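Local coordinates for protein CalS11 (Micromonospora echinospora, PDB 3TOS) that probably transfers a methyl group to an oxygen of its substrate, as a calicheamicin methyltransferase that binds S-adenosyl-L-homocysteine, at residues E169-P172 against R173-E177; Q24-T27 against K28-T31. One frame throughout, in Å; residues are numbered along the deposited sequence. Where two conformers were deposited one is given.

Contact 1. Residues E169-P172 against R173-E177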
loop_
_atom_site.group_PDB
_atom_site.type_symbol
_atom_site.label_atom_id
_atom_site.label_comp_id
_atom_site.label_asym_id
_atom_site.label_seq_id
_atom_site.Cartn_x
_atom_site.Cartn_y
_atom_site.Cartn_z
ATOM N N GLU B 169 39.740 -17.695 -18.590
ATOM C CA GLU B 169 40.889 -16.746 -18.664
ATOM C C GLU B 169 40.444 -15.299 -18.849
ATOM O O GLU B 169 41.008 -14.348 -18.242
ATOM C CB GLU B 169 41.838 -17.171 -19.794
ATOM C CG GLU B 169 42.717 -18.371 -19.450
ATOM C CD GLU B 169 41.993 -19.749 -19.241
ATOM O OE1 GLU B 169 41.362 -20.317 -20.178
ATOM O OE2 GLU B 169 42.127 -20.305 -18.122
ATOM N N THR B 170 39.464 -15.102 -19.745
ATOM C CA THR B 170 39.176 -13.740 -20.199
ATOM C C THR B 170 38.361 -12.963 -19.170
ATOM O O THR B 170 38.439 -11.751 -19.153
ATOM C CB THR B 170 38.406 -13.736 -21.516
ATOM O OG1 THR B 170 37.157 -14.394 -21.317
ATOM C CG2 THR B 170 39.176 -14.453 -22.625
ATOM N N VAL B 171 37.545 -13.632 -18.322
ATOM C CA VAL B 171 36.751 -12.886 -17.327
ATOM C C VAL B 171 37.631 -12.361 -16.195
ATOM O O VAL B 171 37.615 -11.187 -15.903
ATOM C CB VAL B 171 35.477 -13.670 -16.825
ATOM C CG1 VAL B 171 34.814 -12.932 -15.612
ATOM C CG2 VAL B 171 34.471 -13.766 -18.003
ATOM N N PRO B 172 38.514 -13.221 -15.608
ATOM C CA PRO B 172 39.487 -12.673 -14.628
ATOM C C PRO B 172 40.378 -11.569 -15.228
ATOM O O PRO B 172 40.656 -10.590 -14.539
ATOM C CB PRO B 172 40.323 -13.919 -14.278
ATOM C CG PRO B 172 39.258 -15.046 -14.357
ATOM C CD PRO B 172 38.527 -14.694 -15.629
ATOM N N ARG B 173 40.796 -11.715 -16.486
ATOM C CA ARG B 173 41.647 -10.719 -17.130
ATOM C C ARG B 173 40.907 -9.392 -17.295
ATOM O O ARG B 173 41.457 -8.316 -16.979
ATOM C CB ARG B 173 42.159 -11.266 -18.485
ATOM C CG ARG B 173 42.996 -10.246 -19.303
ATOM C CD ARG B 173 43.456 -10.840 -20.669
ATOM N NE ARG B 173 44.195 -12.084 -20.450
ATOM C CZ ARG B 173 43.848 -13.318 -20.864
ATOM N NH1 ARG B 173 44.629 -14.337 -20.519
ATOM N NH2 ARG B 173 42.748 -13.558 -21.605
ATOM N N TYR B 174 39.672 -9.461 -17.801
ATOM C CA TYR B 174 38.842 -8.254 -17.975
ATOM C C TYR B 174 38.688 -7.540 -16.644
ATOM O O TYR B 174 38.842 -6.327 -16.529
ATOM C CB TYR B 174 37.447 -8.611 -18.574
ATOM C CG TYR B 174 36.600 -7.358 -18.731
ATOM C CD1 TYR B 174 36.639 -6.622 -19.854
ATOM C CD2 TYR B 174 35.888 -6.859 -17.630
ATOM C CE1 TYR B 174 35.863 -5.471 -19.970
ATOM C CE2 TYR B 174 35.177 -5.708 -17.666
ATOM C CZ TYR B 174 35.162 -4.997 -18.853
ATOM O OH TYR B 174 34.498 -3.804 -18.903
ATOM N N LEU B 175 38.387 -8.312 -15.611
ATOM C CA LEU B 175 38.181 -7.675 -14.310
ATOM C C LEU B 175 39.481 -7.029 -13.772
ATOM O O LEU B 175 39.464 -5.925 -13.184
ATOM C CB LEU B 175 37.586 -8.688 -13.321
ATOM C CG LEU B 175 36.160 -9.162 -13.628
ATOM C CD1 LEU B 175 35.840 -10.421 -12.798
ATOM C CD2 LEU B 175 35.253 -8.011 -13.365
ATOM N N ALA B 176 40.609 -7.708 -13.952
ATOM C CA ALA B 176 41.901 -7.154 -13.503
ATOM C C ALA B 176 42.234 -5.852 -14.214
ATOM O O ALA B 176 42.791 -4.933 -13.577
ATOM C CB ALA B 176 43.009 -8.148 -13.694
ATOM N N GLU B 177 41.865 -5.773 -15.499
ATOM C CA GLU B 177 42.077 -4.565 -16.313
ATOM C C GLU B 177 41.058 -3.466 -16.053
ATOM O O GLU B 177 41.288 -2.346 -16.474
ATOM C CB GLU B 177 42.084 -4.936 -17.813
ATOM C CG GLU B 177 43.300 -5.826 -18.164
ATOM C CD GLU B 177 43.245 -6.396 -19.614
ATOM O OE1 GLU B 177 42.279 -6.098 -20.351
ATOM O OE2 GLU B 177 44.129 -7.181 -20.035
#
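In one of its two deposited conformers, the Arg173 side chain starts with CG opposite the backbone N (chi1 176°) and bends at chi3 (-56°), which folds the guanidinium back along the preceding turn toward Glu169 and Thr170. In that conformer the flat group lies against the helix surface: Glu169 O sits over one face, offset toward the rim, while Thr170 CG2 meets the edge, 3.8 Å from Arg173 NH2. Glu169 offers it CB, 4.0 Å from Arg173 NH1, and not its carboxylate, because its own chain turns away; the opposite charges stay 6.8 Å apart from Glu169 OE1 to Arg173 NH1. In the backbone, Arg173 N donates to Glu169 O, the longest of four successive i to i+4 bonds at 3.2 Å. The helix 167-177 is kinked at Pro172, whose ring nitrogen has no hydrogen to give the turn before, yet Pro172 O still accepts from Ala176 N at 2.9 Å. This helix belongs to the Rossmann-like alpha/beta domain of the methyltransferases, following strand 160-164 and leading into strand 183-188. Its buried side carries Val171 and Leu175, one turn apart and pointing the same way, with Val171 CG1 3.9 Å from Leu175 CD1. Both also pack on Ala202 of helix 193-203, and Val171 reaches Phe76 and Phe106 of the sheet. Tyr174 N is held by Thr170 O at 2.9 Å, while the Tyr174 side chain touches Met74 and Val104 and hydrogen-bonds through OH to Arg102. Just upstream, Asp166 and Val167 bind S-adenosyl-L-homocysteine.

Contact 2. Residues Q24-T27 against K28-T31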
loop_
_atom_site.group_PDB
_atom_site.type_symbol
_atom_site.label_atom_id
_atom_site.label_comp_id
_atom_site.label_asym_id
_atom_site.label_seq_id
_atom_site.Cartn_x
_atom_site.Cartn_y
_atom_site.Cartn_z
ATOM N N GLN B 24 10.135 -21.694 -39.786
ATOM C CA GLN B 24 10.512 -21.831 -41.195
ATOM C C GLN B 24 9.666 -20.922 -42.078
ATOM O O GLN B 24 10.186 -20.354 -43.044
ATOM C CB GLN B 24 10.383 -23.298 -41.637
ATOM C CG GLN B 24 11.498 -24.151 -41.023
ATOM C CD GLN B 24 11.302 -25.598 -41.255
ATOM O OE1 GLN B 24 10.236 -26.029 -41.726
ATOM N NE2 GLN B 24 12.336 -26.382 -40.953
ATOM N N ARG B 25 8.373 -20.819 -41.788
ATOM C CA ARG B 25 7.503 -19.909 -42.554
ATOM C C ARG B 25 7.961 -18.463 -42.438
ATOM O O ARG B 25 8.012 -17.778 -43.438
ATOM C CB ARG B 25 6.050 -19.987 -42.105
ATOM C CG ARG B 25 5.358 -21.298 -42.600
ATOM C CD ARG B 25 3.915 -21.173 -42.235
ATOM N NE ARG B 25 3.155 -22.363 -42.458
ATOM C CZ ARG B 25 1.834 -22.483 -42.262
ATOM N NH1 ARG B 25 1.088 -21.394 -41.986
ATOM N NH2 ARG B 25 1.258 -23.708 -42.345
ATOM N N LEU B 26 8.208 -17.981 -41.225
ATOM C CA LEU B 26 8.637 -16.601 -41.037
ATOM C C LEU B 26 9.978 -16.351 -41.666
ATOM O O LEU B 26 10.193 -15.247 -42.142
ATOM C CB LEU B 26 8.655 -16.220 -39.563
ATOM C CG LEU B 26 7.270 -16.149 -38.914
ATOM C CD1 LEU B 26 7.414 -15.925 -37.421
ATOM C CD2 LEU B 26 6.319 -15.107 -39.527
ATOM N N THR B 27 10.900 -17.324 -41.646
ATOM C CA THR B 27 12.168 -17.148 -42.334
ATOM C C THR B 27 11.946 -16.887 -43.833
ATOM O O THR B 27 12.559 -15.959 -44.424
ATOM C CB THR B 27 13.049 -18.413 -42.156
ATOM O OG1 THR B 27 13.360 -18.568 -40.748
ATOM C CG2 THR B 27 14.357 -18.302 -42.970
ATOM N N LYS B 28 11.110 -17.712 -44.454
ATOM C CA LYS B 28 10.831 -17.535 -45.887
ATOM C C LYS B 28 10.153 -16.179 -46.111
ATOM O O LYS B 28 10.515 -15.444 -47.059
ATOM C CB LYS B 28 9.948 -18.689 -46.405
ATOM C CG LYS B 28 9.908 -18.688 -47.948
ATOM C CD LYS B 28 9.231 -19.896 -48.618
ATOM C CE LYS B 28 9.204 -19.796 -50.193
ATOM N NZ LYS B 28 8.305 -20.837 -50.830
ATOM N N LEU B 29 9.179 -15.845 -45.258
ATOM C CA LEU B 29 8.443 -14.569 -45.430
ATOM C C LEU B 29 9.375 -13.350 -45.276
ATOM O O LEU B 29 9.205 -12.320 -45.930
ATOM C CB LEU B 29 7.261 -14.477 -44.478
ATOM C CG LEU B 29 6.182 -15.512 -44.901
ATOM C CD1 LEU B 29 5.191 -15.878 -43.765
ATOM C CD2 LEU B 29 5.439 -15.108 -46.233
ATOM N N LEU B 30 10.381 -13.457 -44.422
ATOM C CA LEU B 30 11.363 -12.376 -44.273
ATOM C C LEU B 30 12.280 -12.273 -45.485
ATOM O O LEU B 30 12.583 -11.155 -45.971
ATOM C CB LEU B 30 12.201 -12.651 -42.994
ATOM C CG LEU B 30 13.471 -11.814 -42.837
ATOM C CD1 LEU B 30 13.119 -10.280 -42.673
ATOM C CD2 LEU B 30 14.193 -12.267 -41.569
ATOM N N THR B 31 12.786 -13.405 -45.949
ATOM C CA THR B 31 13.765 -13.362 -47.021
ATOM C C THR B 31 13.144 -13.112 -48.390
ATOM O O THR B 31 13.829 -12.689 -49.311
ATOM C CB THR B 31 14.619 -14.597 -47.032
ATOM O OG1 THR B 31 13.776 -15.693 -47.235
ATOM C CG2 THR B 31 15.325 -14.772 -45.705
#
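Leu29 lays CD1 over the face of the Arg25 carbonyl, 3.4 Å from Arg25 O, with CG close to the same oxygen, because chi1 of -69° swings the branch back beside its own backbone N. Arg25 O also accepts a hydrogen bond from Leu29 N at 2.9 Å, so this oxygen is hydrogen-bonded and has CD1 over it. Leu26 adds only a loose apolar touch, its CD2 4.5 Å from Leu29 CD1. Bonds of the same i to i+4 kind run from Lys28 N to Gln24 O and from Leu30 N to Leu26 O, and Leu30 CB rests 3.4 Å from Leu26 O. At the C-terminal end of the helix Thr31 turns back on Thr27. Thr31 N donates to Thr27 O at 3.0 Å, and the Thr31 side chain approaches the same oxygen from two branches: CG2 lies 3.3 Å from Thr27 O, and OG1 stands 3.1 Å from it. Thr27 makes a backward connection of its own, its OG1 hydrogen-bonding to Thr23 O one turn earlier. Arg25, with an extended chain, carries its NE to a salt bridge with Glu21. This is an amphipathic helix, 17-31, in the N-terminal part of the chain, used at a subunit interface. Leu29 and Leu30 pack on Phe47 and Leu26 on Arg49, in the loop ahead of helix 50-65, while Ala146 of the second subunit, on its helix 136-148, meets Arg25 and Leu26, and Tyr139 of that helix hydrogen-bonds to Leu29 O.

Overall arrangement
Each contact lies within a single helix, contact 1 on 167-177 and contact 2 on 17-31, so they share no element; their centres are about 40 Å apart, on opposite sides of the chain's centre. Both are partly buried, each with a leucine-bearing side turned inward and an exposed polar side. Contact 1 presses its apolar side on the central sheet and a neighbouring helix of the same chain, close to the cofactor pocket, and no other chain touches it. Contact 2, away from the annotated sites, divides its covered side between a loop of its own chain and a second subunit. A proline kink marks the first; the second has a salt bridge, Arg25 to Glu21, and a carbonyl, Leu29 O, hydrogen-bonded by another subunit.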